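Local structure of triacylglycerol lipase (Yarrowia lipolytica, 3O0D) at residues A112-T117 against G172-V177; F197-D202 against G240-S245; L204-E209 against K218-Y223; K79-V84 against P152-A157. The protein probably hydrolyses the ester bonds of triacylglycerols, as an extracellular, glycosylated lipase of the alpha/beta-hydrolase fold. All coordinates share one frame; numbering follows the deposited sequence.

Contact 1 of 4, residues A112-T117 against G172-V177; sequences ANISST and GINLKV. With NAG (2-acetamido-2-deoxy-beta-D-glucopyranose), chain H; NAG (2-acetamido-2-deoxy-beta-D-glucopyranose), chain I.
Two carboxamides and the acetamide of an N-linked sugar are the flat groups of this contact. The amide of Asn113 carries the glycan: its ND2 is bonded covalently to C1 of the N-acetylglucosamine of chain H, at 1.5 Å, and its CB approaches the amide of Asn174. The Asn174 amide faces both that linkage and the acetamide of the sugar from the helix side, with Asn174 CG 3.4 Å from O7 of the chain H sugar. The same carbonyl oxygen, O7, is also touched by Leu175 CD2, at 3.6 Å, so the carbonyl end of the acetamide rests against the last turn of the helix. Asn113 has left-handed backbone angles (phi 67°), a kink in the loop that turns its CB toward the helix. Next along the loop the packing is apolar. Ile114 sets CG1 beside its backbone N and bends again at chi2 (-60°), bringing CD1 obliquely across Asn174, 3.7 Å from Asn174 CA. The same methyl reaches Val177 CG2 at 4.3 Å. On the loop's flank, Ala112 CB rests against O6 of the chain I sugar, 3.6 Å away, and Ala112 N is hydrogen-bonded to Asn134, itself a glycosylated residue. The chain H sugar is further tied to Asp145 and His180. In the fold, this loop between strands 105-107 and 124-126 spans the C-terminal end of helix 163-177 and leans on Tyr133 and Tyr137 of helix 127-150, while Ile173 packs toward helix 195-206 and Leu175 toward strand 155-161.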
# COMPACT_ATOMS: atom_id res chain seq x y z
N ALA A 112 5.32 16.05 5.96
CA ALA A 112 4.41 16.55 7.00
C ALA A 112 4.37 15.61 8.23
O ALA A 112 4.33 14.35 8.11
CB ALA A 112 3.01 16.72 6.48
N ASN A 113 4.35 16.24 9.43
CA ASN A 113 4.25 15.48 10.69
C ASN A 113 5.42 14.60 11.07
O ASN A 113 5.36 13.89 12.09
CB ASN A 113 2.91 14.64 10.73
CG ASN A 113 2.20 14.80 12.04
OD1 ASN A 113 2.35 15.86 12.70
ND2 ASN A 113 1.44 13.75 12.48
N ILE A 114 6.49 14.61 10.29
CA ILE A 114 7.67 13.88 10.65
C ILE A 114 8.72 14.80 11.29
O ILE A 114 9.29 15.64 10.62
CB ILE A 114 8.31 13.21 9.45
CG1 ILE A 114 7.25 12.45 8.63
CG2 ILE A 114 9.44 12.35 9.87
CD1 ILE A 114 6.48 11.33 9.39
N SER A 115 8.98 14.58 12.56
CA SER A 115 9.96 15.43 13.28
C SER A 115 11.39 15.16 12.81
O SER A 115 11.73 14.05 12.39
CB SER A 115 9.81 15.21 14.79
OG SER A 115 10.51 14.04 15.19
N SER A 116 12.25 16.18 12.90
CA SER A 116 13.67 16.02 12.62
C SER A 116 14.33 14.79 13.29
O SER A 116 15.32 14.29 12.77
CB SER A 116 14.45 17.33 12.98
N THR A 117 13.80 14.28 14.41
CA THR A 117 14.46 13.14 15.05
C THR A 117 13.81 11.72 14.85
O THR A 117 14.35 10.69 15.30
CB THR A 117 14.67 13.43 16.55
OG1 THR A 117 13.41 13.72 17.17
CG2 THR A 117 15.61 14.64 16.72
N GLY A 172 1.51 5.11 6.87
CA GLY A 172 1.66 4.20 8.03
C GLY A 172 2.91 4.45 8.88
O GLY A 172 2.90 4.42 10.14
N ILE A 173 3.97 4.83 8.21
CA ILE A 173 5.22 5.17 8.88
C ILE A 173 4.99 6.44 9.70
O ILE A 173 5.41 6.46 10.89
CB ILE A 173 6.39 5.31 7.92
CG1 ILE A 173 6.79 3.91 7.37
CG2 ILE A 173 7.67 5.84 8.69
CD1 ILE A 173 7.60 4.05 6.10
N ASN A 174 4.32 7.44 9.13
CA ASN A 174 3.91 8.71 9.84
C ASN A 174 3.16 8.32 11.15
O ASN A 174 3.56 8.70 12.24
CB ASN A 174 3.03 9.58 8.95
CG ASN A 174 2.05 10.36 9.69
OD1 ASN A 174 0.76 10.25 9.53
ND2 ASN A 174 2.59 11.20 10.57
N LEU A 175 2.11 7.50 11.03
CA LEU A 175 1.27 7.15 12.19
C LEU A 175 2.11 6.39 13.24
O LEU A 175 1.95 6.61 14.45
CB LEU A 175 0.10 6.27 11.73
CG LEU A 175 -0.97 7.07 11.02
CD1 LEU A 175 -2.06 6.07 10.37
CD2 LEU A 175 -1.72 8.10 11.90
N LYS A 176 2.96 5.48 12.80
CA LYS A 176 3.75 4.64 13.65
C LYS A 176 4.85 5.44 14.42
O LYS A 176 4.95 5.34 15.63
CB LYS A 176 4.37 3.55 12.80
CG LYS A 176 5.47 2.78 13.46
CD LYS A 176 4.95 1.71 14.33
CE LYS A 176 5.32 0.35 13.75
NZ LYS A 176 4.92 -0.71 14.70
N VAL A 177 5.59 6.29 13.76
CA VAL A 177 6.50 7.13 14.51
C VAL A 177 5.79 8.18 15.38
O VAL A 177 6.38 8.69 16.30
CB VAL A 177 7.61 7.84 13.64
CG1 VAL A 177 8.42 6.89 12.90
CG2 VAL A 177 7.06 8.85 12.84
C1 NAG H . 0.74 13.94 13.74
C2 NAG H . -0.35 12.85 13.84
C3 NAG H . -0.96 12.92 15.24
C4 NAG H . 0.13 12.81 16.32
C5 NAG H . 1.08 13.96 16.07
C6 NAG H . 2.17 14.20 17.13
C7 NAG H . -1.54 12.30 11.76
C8 NAG H . -2.73 12.55 10.88
N2 NAG H . -1.44 13.02 12.88
O3 NAG H . -1.92 11.85 15.36
O4 NAG H . -0.47 13.03 17.60
O5 NAG H . 1.66 13.75 14.77
O6 NAG H . 2.73 12.97 17.44
O7 NAG H . -0.68 11.49 11.45
C1 NAG I . 4.58 18.66 3.46
C2 NAG I . 5.72 19.51 2.94
C3 NAG I . 6.08 20.51 4.03
C4 NAG I . 4.90 21.28 4.60
C5 NAG I . 3.78 20.32 5.02
C6 NAG I . 2.43 20.96 5.30
C7 NAG I . 7.20 18.45 1.33
C8 NAG I . 8.42 17.68 1.04
N2 NAG I . 6.89 18.73 2.61
O3 NAG I . 7.10 21.42 3.58
O4 NAG I . 5.40 21.93 5.76
O5 NAG I . 3.50 19.43 3.94
O6 NAG I . 1.75 20.05 6.15
O7 NAG I . 6.50 18.82 0.41

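Contact 2 of 4, residues F197-D202 against G240-S245; sequences FANWVD and GYQHCS. With K (potassium ion), chain N.
Helical residues 197-202 lie against an irregular, largely extended run, 240-245, and the backbones come close, Ala198 CA and Cys244 CA being 4.3 Å apart. The small side chain of Ala198 allows this: its CB sits on the peptide oxygens of the loop, 3.4 Å from His243 O, with the Gln242 CG methylene beside it. Cys244 N, buried here, finds no partner in the model. One turn on, Val201 CG1, anti to its backbone N, meets Cys244 CB at 3.7 Å, while its other methyl, CG2, lies over a face of the Phe197 ring. Asp202 makes the polar joint. Ser245 N gives its hydrogen to Asp202 OD1 at 2.7 Å on the syn side, with an N-H...O angle of 154°, and Ser245 OG donates to Asp202 OD2, also at 2.7 Å but from above the carboxylate plane. Facing the other way, His243 meets a potassium ion in the plane of its ring, ND1 to K 3.1 Å. Water 1 is another ligand at 3.1 Å from K and donates to Gln242 O at 2.6 Å; Gln189 also binds the ion. With a donor on each oxygen, Asp202 is probably ionised, its charge spread over a backbone N-H and a hydroxyl. The imidazole NE2 is hydrogen-bonded to Pro233 O, consistent with a proton on NE2 and a bare ND1 turned to the cation, so the loop is tied at once to helix 195-206 and to an ion site.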
# COMPACT_ATOMS: atom_id res chain seq x y z
N PHE A 197 16.39 3.82 4.16
CA PHE A 197 14.96 3.85 4.42
C PHE A 197 14.43 2.40 4.58
O PHE A 197 13.75 2.08 5.56
CB PHE A 197 14.26 4.56 3.27
CG PHE A 197 12.76 4.50 3.33
CD1 PHE A 197 12.03 5.30 4.16
CD2 PHE A 197 12.09 3.54 2.54
CE1 PHE A 197 10.64 5.23 4.19
CE2 PHE A 197 10.64 3.43 2.55
CZ PHE A 197 9.94 4.25 3.34
N ALA A 198 14.80 1.53 3.65
CA ALA A 198 14.21 0.16 3.66
C ALA A 198 14.58 -0.55 4.98
O ALA A 198 13.75 -1.20 5.59
CB ALA A 198 14.75 -0.60 2.46
N ASN A 199 15.85 -0.46 5.40
CA ASN A 199 16.27 -1.16 6.59
C ASN A 199 15.71 -0.55 7.85
O ASN A 199 15.39 -1.29 8.82
CB ASN A 199 17.80 -1.25 6.63
CG ASN A 199 18.35 -2.15 5.53
OD1 ASN A 199 19.33 -1.80 4.85
ND2 ASN A 199 17.75 -3.35 5.35
N TRP A 200 15.48 0.77 7.82
CA TRP A 200 14.93 1.46 8.93
C TRP A 200 13.45 1.07 9.10
O TRP A 200 13.00 0.75 10.22
CB TRP A 200 15.14 2.95 8.76
CG TRP A 200 14.35 3.79 9.78
CD1 TRP A 200 14.71 4.01 11.10
CD2 TRP A 200 13.17 4.52 9.57
NE1 TRP A 200 13.80 4.81 11.71
CE2 TRP A 200 12.84 5.13 10.81
CE3 TRP A 200 12.33 4.72 8.48
CZ2 TRP A 200 11.71 5.96 10.95
CZ3 TRP A 200 11.21 5.52 8.63
CH2 TRP A 200 10.90 6.12 9.86
N VAL A 201 12.71 1.03 7.96
CA VAL A 201 11.31 0.54 7.94
C VAL A 201 11.28 -0.90 8.49
O VAL A 201 10.37 -1.21 9.30
CB VAL A 201 10.75 0.61 6.55
CG1 VAL A 201 9.36 -0.19 6.49
CG2 VAL A 201 10.54 2.09 6.18
N ASP A 202 12.21 -1.77 8.14
CA ASP A 202 12.18 -3.17 8.63
C ASP A 202 12.39 -3.12 10.18
O ASP A 202 11.74 -3.82 10.92
CB ASP A 202 13.26 -4.01 8.00
CG ASP A 202 12.90 -4.55 6.62
OD1 ASP A 202 11.75 -4.27 6.16
OD2 ASP A 202 13.79 -5.17 5.94
N GLY A 240 20.29 1.98 -5.81
CA GLY A 240 19.97 2.87 -4.70
C GLY A 240 18.59 2.49 -4.13
O GLY A 240 18.46 2.34 -2.92
N TYR A 241 17.59 2.31 -4.98
CA TYR A 241 16.21 1.98 -4.49
C TYR A 241 16.19 0.53 -4.07
O TYR A 241 16.70 -0.35 -4.80
CB TYR A 241 15.18 2.12 -5.60
CG TYR A 241 14.77 3.53 -5.84
CD1 TYR A 241 15.48 4.33 -6.75
CD2 TYR A 241 13.70 4.10 -5.15
CE1 TYR A 241 15.11 5.66 -6.96
CE2 TYR A 241 13.35 5.43 -5.36
CZ TYR A 241 14.06 6.20 -6.26
OH TYR A 241 13.69 7.52 -6.43
N GLN A 242 15.54 0.24 -2.94
CA GLN A 242 15.29 -1.14 -2.61
C GLN A 242 14.04 -1.18 -1.69
O GLN A 242 13.76 -0.27 -0.96
CB GLN A 242 16.48 -1.82 -1.94
CG GLN A 242 16.83 -1.31 -0.60
CD GLN A 242 18.01 -2.10 0.06
OE1 GLN A 242 19.09 -2.21 -0.51
NE2 GLN A 242 17.77 -2.63 1.25
N HIS A 243 13.31 -2.30 -1.74
CA HIS A 243 12.17 -2.44 -0.90
C HIS A 243 12.55 -2.79 0.55
O HIS A 243 13.61 -3.37 0.84
CB HIS A 243 11.34 -3.65 -1.40
CG HIS A 243 10.29 -3.32 -2.47
ND1 HIS A 243 9.29 -2.39 -2.33
CD2 HIS A 243 10.11 -3.89 -3.69
CE1 HIS A 243 8.50 -2.42 -3.41
NE2 HIS A 243 8.99 -3.33 -4.26
N CYS A 244 11.63 -2.44 1.43
CA CYS A 244 11.59 -3.07 2.75
C CYS A 244 11.11 -4.51 2.63
O CYS A 244 10.65 -4.97 1.54
CB CYS A 244 10.66 -2.24 3.64
SG CYS A 244 8.88 -2.31 3.21
N SER A 245 11.25 -5.24 3.72
CA SER A 245 10.73 -6.65 3.74
C SER A 245 9.19 -6.66 3.83
O SER A 245 8.54 -5.67 4.13
CB SER A 245 11.24 -7.40 4.96
OG SER A 245 12.67 -7.40 4.84
K K N . 9.34 -0.33 -0.03
O HOH W 1 11.91 1.41 -0.10

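Contact 3 of 4, residues L204-E209 against K218-Y223; sequences LFFGQE and KDRKLY
The end of helix 195-206 packs here on the start of strand 222-227, the return step of a beta-alpha-beta unit that begins at strand 183-187 in the central sheet of this alpha/beta hydrolase. Apolar contact centres on Leu222, whose CG is anti to the backbone N and whose side chain meets two phenylalanines, crossing each at about a right angle. Leu222 CD2 stands over one face of the Phe205 ring, 4.2 Å from its centroid, a CH-pi contact. Leu222 CB touches the tip of the other ring, Phe206 CZ, at 3.7 Å. Lys221 adds its CB at Phe205 CD1. Phe205 CB in turn lies above the centre of the Phe206 ring, so the consecutive aromatics and the leucine form one compact cluster; after it the chain leaves the helical region at Gly207 (phi 84°). The approach of Phe206 to Arg220 is edge-on: ring and guanidinium stand almost perpendicular (88°), Arg220 NE at the edge of the ring and Phe206 CE1 over a guanidinium face, 3.8 Å apart. Hydrogen bonds hold that guanidinium in place. The Arg220 chain runs out extended from CG to NE, so that Arg220 NE reaches Leu222 O at 3.0 Å and Arg220 NH2 the same oxygen at 3.2 Å, side-on and within the guanidinium plane; NH1 is taken by Val213 O and Lys215 O. Between the two backbones, water 2 donates to Phe205 O at 2.7 Å and accepts from Lys221 N at 2.6 Å.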
# COMPACT_ATOMS: atom_id res chain seq x y z
N LEU A 204 11.58 -0.72 12.18
CA LEU A 204 10.46 -0.05 12.74
C LEU A 204 9.32 -1.06 12.84
O LEU A 204 8.65 -1.18 13.87
CB LEU A 204 10.07 1.19 11.93
CG LEU A 204 8.92 2.10 12.31
CD1 LEU A 204 9.21 2.93 13.61
CD2 LEU A 204 8.61 3.07 11.22
N PHE A 205 9.10 -1.82 11.76
CA PHE A 205 7.91 -2.69 11.78
C PHE A 205 8.15 -4.09 12.23
O PHE A 205 7.19 -4.72 12.70
CB PHE A 205 7.23 -2.76 10.36
CG PHE A 205 6.34 -1.60 10.09
CD1 PHE A 205 4.99 -1.63 10.46
CD2 PHE A 205 6.82 -0.44 9.50
CE1 PHE A 205 4.15 -0.54 10.24
CE2 PHE A 205 6.00 0.60 9.25
CZ PHE A 205 4.65 0.58 9.60
N PHE A 206 9.34 -4.63 12.00
CA PHE A 206 9.60 -6.05 12.27
C PHE A 206 10.60 -6.21 13.40
O PHE A 206 10.90 -7.33 13.85
CB PHE A 206 10.10 -6.76 11.02
CG PHE A 206 9.12 -6.66 9.85
CD1 PHE A 206 7.86 -7.30 9.91
CD2 PHE A 206 9.45 -6.02 8.71
CE1 PHE A 206 6.99 -7.18 8.81
CE2 PHE A 206 8.56 -5.87 7.64
CZ PHE A 206 7.33 -6.45 7.70
N GLY A 207 11.15 -5.08 13.80
CA GLY A 207 12.06 -5.04 14.94
C GLY A 207 13.53 -5.38 14.72
O GLY A 207 14.30 -5.32 15.68
N GLN A 208 13.97 -5.76 13.50
CA GLN A 208 15.40 -6.05 13.24
C GLN A 208 15.58 -5.94 11.77
O GLN A 208 14.54 -5.96 11.03
CB GLN A 208 15.76 -7.44 13.73
CG GLN A 208 14.98 -8.57 13.04
CD GLN A 208 15.39 -9.95 13.51
OE1 GLN A 208 16.08 -10.70 12.79
NE2 GLN A 208 14.97 -10.31 14.71
N GLU A 209 16.83 -5.88 11.33
CA GLU A 209 17.14 -6.04 9.91
C GLU A 209 17.01 -7.49 9.54
O GLU A 209 17.01 -8.37 10.39
CB GLU A 209 18.49 -5.47 9.47
CG GLU A 209 18.61 -3.99 9.72
CD GLU A 209 19.83 -3.33 9.01
OE1 GLU A 209 20.57 -4.00 8.26
OE2 GLU A 209 20.02 -2.12 9.20
N LYS A 218 -1.14 -12.13 14.37
CA LYS A 218 -2.02 -11.07 14.87
C LYS A 218 -1.22 -9.78 15.09
O LYS A 218 -1.78 -8.72 14.95
CB LYS A 218 -2.74 -11.51 16.19
CG LYS A 218 -1.75 -11.88 17.32
CD LYS A 218 -2.50 -12.37 18.64
CE LYS A 218 -1.73 -11.95 19.94
NZ LYS A 218 -2.42 -12.54 21.18
N ASP A 219 0.05 -9.85 15.45
CA ASP A 219 0.78 -8.68 15.78
C ASP A 219 1.59 -8.06 14.64
O ASP A 219 2.30 -7.04 14.82
CB ASP A 219 1.72 -8.97 16.93
CG ASP A 219 0.96 -9.01 18.32
OD1 ASP A 219 -0.21 -8.50 18.42
OD2 ASP A 219 1.51 -9.60 19.28
N ARG A 220 1.57 -8.73 13.49
CA ARG A 220 2.39 -8.20 12.36
C ARG A 220 1.66 -7.05 11.74
O ARG A 220 0.44 -7.10 11.61
CB ARG A 220 2.47 -9.33 11.33
CG ARG A 220 3.16 -8.77 10.05
CD ARG A 220 3.71 -9.95 9.30
NE ARG A 220 4.05 -9.43 7.92
CZ ARG A 220 4.60 -10.19 6.99
NH1 ARG A 220 4.98 -11.48 7.22
NH2 ARG A 220 4.80 -9.66 5.76
N LYS A 221 2.36 -5.98 11.29
CA LYS A 221 1.58 -4.87 10.92
C LYS A 221 1.93 -4.36 9.52
O LYS A 221 1.47 -3.26 9.20
CB LYS A 221 1.86 -3.68 11.91
CG LYS A 221 1.32 -4.02 13.37
CD LYS A 221 -0.18 -4.06 13.37
CE LYS A 221 -0.73 -5.03 14.50
NZ LYS A 221 -0.54 -4.47 15.80
N LEU A 222 2.76 -5.11 8.80
CA LEU A 222 3.15 -4.62 7.43
C LEU A 222 3.07 -5.76 6.46
O LEU A 222 3.77 -6.78 6.61
CB LEU A 222 4.54 -3.99 7.43
CG LEU A 222 5.05 -3.48 6.06
CD1 LEU A 222 4.13 -2.50 5.43
CD2 LEU A 222 6.39 -2.79 6.38
N TYR A 223 2.30 -5.54 5.40
CA TYR A 223 2.31 -6.53 4.28
C TYR A 223 2.34 -5.76 2.95
O TYR A 223 1.50 -4.86 2.75
CB TYR A 223 1.00 -7.34 4.29
CG TYR A 223 0.73 -8.11 5.61
CD1 TYR A 223 1.24 -9.41 5.74
CD2 TYR A 223 0.13 -7.46 6.67
CE1 TYR A 223 1.07 -10.13 6.97
CE2 TYR A 223 -0.04 -8.18 7.87
CZ TYR A 223 0.41 -9.49 7.96
OH TYR A 223 0.16 -10.21 9.13
O HOH W 2 4.85 -5.87 12.03

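Contact 4 of 4, residues K79-V84 against P152-A157; sequences KQIYLV and PDYQIA
Gln80 NE2 is gripped by two hydrogen bonds, one to Gln155 OE1 at 2.8 Å and one to Tyr21, while its partner oxygen OE1 takes Ser78 and Lys20, so the amide is fixed at both ends. Gln80 and Gln155 run side by side on the same face of the sheet, their amide planes 33° apart. The strands that carry them, 80-84 and 155-157, pair in parallel, in the usual staggered ladder: Gln155 N to Lys79 O (3.0 Å), Ile81 N to Gln155 O (2.8 Å), Ala157 N to Ile81 O (2.8 Å) and Leu83 N to Ala157 O (2.9 Å). The bond to Ile81 O is nearly along the carbonyl axis (175°). At the N-terminal end of the pair, the G1 bulge formed by Lys79 and Gln80 opposite Asp75 presents Lys79 CA squarely to the Tyr154 ring, 3.6 Å above its centroid, a CH-pi contact; the phenol OH bonds His76. Tyr154 CB also meets Ile81 CG1 at 4.0 Å, and Ala157 CB lies at the edge of the Tyr82 ring. Strand 155-161 leads to the Gly-X-Ser-X-Gly turn of Ser162, probably the nucleophile elbow. Tyr82 and Ala157 face helix 12-27, Ile81 packs on helix 127-150, Ile156 on helices 127-150 and 163-177, and strands 68-75 and 183-187 flank the pair.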
# COMPACT_ATOMS: atom_id res chain seq x y z
N LYS A 79 -14.24 -3.01 14.21
CA LYS A 79 -13.62 -1.98 15.12
C LYS A 79 -12.31 -1.43 14.58
O LYS A 79 -11.22 -1.52 15.19
CB LYS A 79 -13.36 -2.62 16.52
CG LYS A 79 -14.67 -2.78 17.38
CD LYS A 79 -15.55 -3.75 16.72
CE LYS A 79 -16.91 -4.15 17.49
NZ LYS A 79 -17.48 -5.41 16.87
N GLN A 80 -12.39 -0.91 13.33
CA GLN A 80 -11.22 -0.40 12.66
C GLN A 80 -11.63 0.95 12.02
O GLN A 80 -12.80 1.19 11.73
CB GLN A 80 -10.74 -1.31 11.52
CG GLN A 80 -10.14 -2.63 12.13
CD GLN A 80 -9.80 -3.59 11.03
OE1 GLN A 80 -10.66 -4.00 10.26
NE2 GLN A 80 -8.51 -3.84 10.84
N ILE A 81 -10.58 1.73 11.81
CA ILE A 81 -10.69 2.99 11.01
C ILE A 81 -9.84 2.69 9.76
O ILE A 81 -8.68 2.28 9.86
CB ILE A 81 -10.02 4.15 11.79
CG1 ILE A 81 -10.87 4.43 13.05
CG2 ILE A 81 -10.00 5.43 10.83
CD1 ILE A 81 -10.09 5.33 14.16
N TYR A 82 -10.45 2.94 8.60
CA TYR A 82 -9.72 2.67 7.32
C TYR A 82 -9.32 3.99 6.65
O TYR A 82 -10.17 4.83 6.55
CB TYR A 82 -10.68 2.02 6.36
CG TYR A 82 -11.19 0.66 6.77
CD1 TYR A 82 -10.37 -0.23 7.42
CD2 TYR A 82 -12.45 0.31 6.41
CE1 TYR A 82 -10.88 -1.52 7.80
CE2 TYR A 82 -13.01 -0.99 6.81
CZ TYR A 82 -12.15 -1.85 7.46
OH TYR A 82 -12.59 -3.09 7.86
N LEU A 83 -8.04 4.11 6.30
CA LEU A 83 -7.64 5.19 5.39
C LEU A 83 -7.19 4.45 4.07
O LEU A 83 -6.33 3.62 4.12
CB LEU A 83 -6.44 5.90 5.99
CG LEU A 83 -5.87 6.98 5.00
CD1 LEU A 83 -6.94 7.98 4.58
CD2 LEU A 83 -4.72 7.68 5.75
N VAL A 84 -7.84 4.85 2.96
CA VAL A 84 -7.57 4.14 1.70
C VAL A 84 -7.17 5.23 0.72
O VAL A 84 -7.82 6.28 0.65
CB VAL A 84 -8.84 3.53 1.21
CG1 VAL A 84 -8.68 2.95 -0.26
CG2 VAL A 84 -9.28 2.33 2.18
N PRO A 152 -11.34 5.67 20.03
CA PRO A 152 -9.90 5.57 20.41
C PRO A 152 -9.38 4.16 20.61
O PRO A 152 -8.16 3.93 20.58
CB PRO A 152 -9.86 6.29 21.79
CG PRO A 152 -11.22 6.45 22.18
CD PRO A 152 -12.17 6.30 21.04
N ASP A 153 -10.31 3.20 20.71
CA ASP A 153 -9.84 1.83 20.80
C ASP A 153 -9.99 1.04 19.47
O ASP A 153 -9.65 -0.12 19.42
CB ASP A 153 -10.40 1.08 22.02
CG ASP A 153 -11.83 0.72 21.94
OD1 ASP A 153 -12.51 0.97 20.92
OD2 ASP A 153 -12.32 0.16 22.98
N TYR A 154 -10.39 1.73 18.40
CA TYR A 154 -10.34 1.05 17.03
C TYR A 154 -8.93 0.98 16.47
O TYR A 154 -8.12 1.88 16.70
CB TYR A 154 -11.32 1.75 16.05
CG TYR A 154 -12.80 1.51 16.25
CD1 TYR A 154 -13.37 1.10 17.52
CD2 TYR A 154 -13.65 1.70 15.19
CE1 TYR A 154 -14.75 0.93 17.66
CE2 TYR A 154 -15.01 1.58 15.33
CZ TYR A 154 -15.57 1.12 16.55
OH TYR A 154 -16.91 1.00 16.54
N GLN A 155 -8.63 -0.08 15.74
CA GLN A 155 -7.31 -0.30 15.11
C GLN A 155 -7.35 0.55 13.82
O GLN A 155 -8.35 0.51 13.09
CB GLN A 155 -7.14 -1.76 14.64
CG GLN A 155 -5.81 -2.00 13.95
CD GLN A 155 -5.62 -3.42 13.43
OE1 GLN A 155 -6.51 -3.99 12.77
NE2 GLN A 155 -4.46 -4.00 13.72
N ILE A 156 -6.27 1.27 13.54
CA ILE A 156 -6.12 2.06 12.30
C ILE A 156 -5.50 1.16 11.26
O ILE A 156 -4.49 0.51 11.52
CB ILE A 156 -5.15 3.22 12.59
CG1 ILE A 156 -5.74 4.14 13.66
CG2 ILE A 156 -4.78 4.00 11.29
CD1 ILE A 156 -4.65 4.96 14.41
N ALA A 157 -6.11 1.12 10.06
CA ALA A 157 -5.57 0.33 8.95
C ALA A 157 -5.44 1.23 7.71
O ALA A 157 -6.45 1.91 7.37
CB ALA A 157 -6.54 -0.84 8.58

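Contact 4 lies within the central sheet and is carried by a regular backbone ladder; the other three set helices or loops against one another or the sheet, with few direct hydrogen bonds in contact 2 and no clear one in contacts 1 and 3. Contacts 2 and 3 share helix 195-206, and contact 3 is nested in the loop that contact 2 closes: one is buried, with a carboxylate and an ion site, the other partly buried and mainly aromatic. Contact 1, though its touching residues are mostly buried, carries a glycan. Its helix 163-177 links the set: Ile173 packs on Phe197 and Trp200 of contact 2 and Phe205 of contact 3, and Leu175 on Ile156 of contact 4.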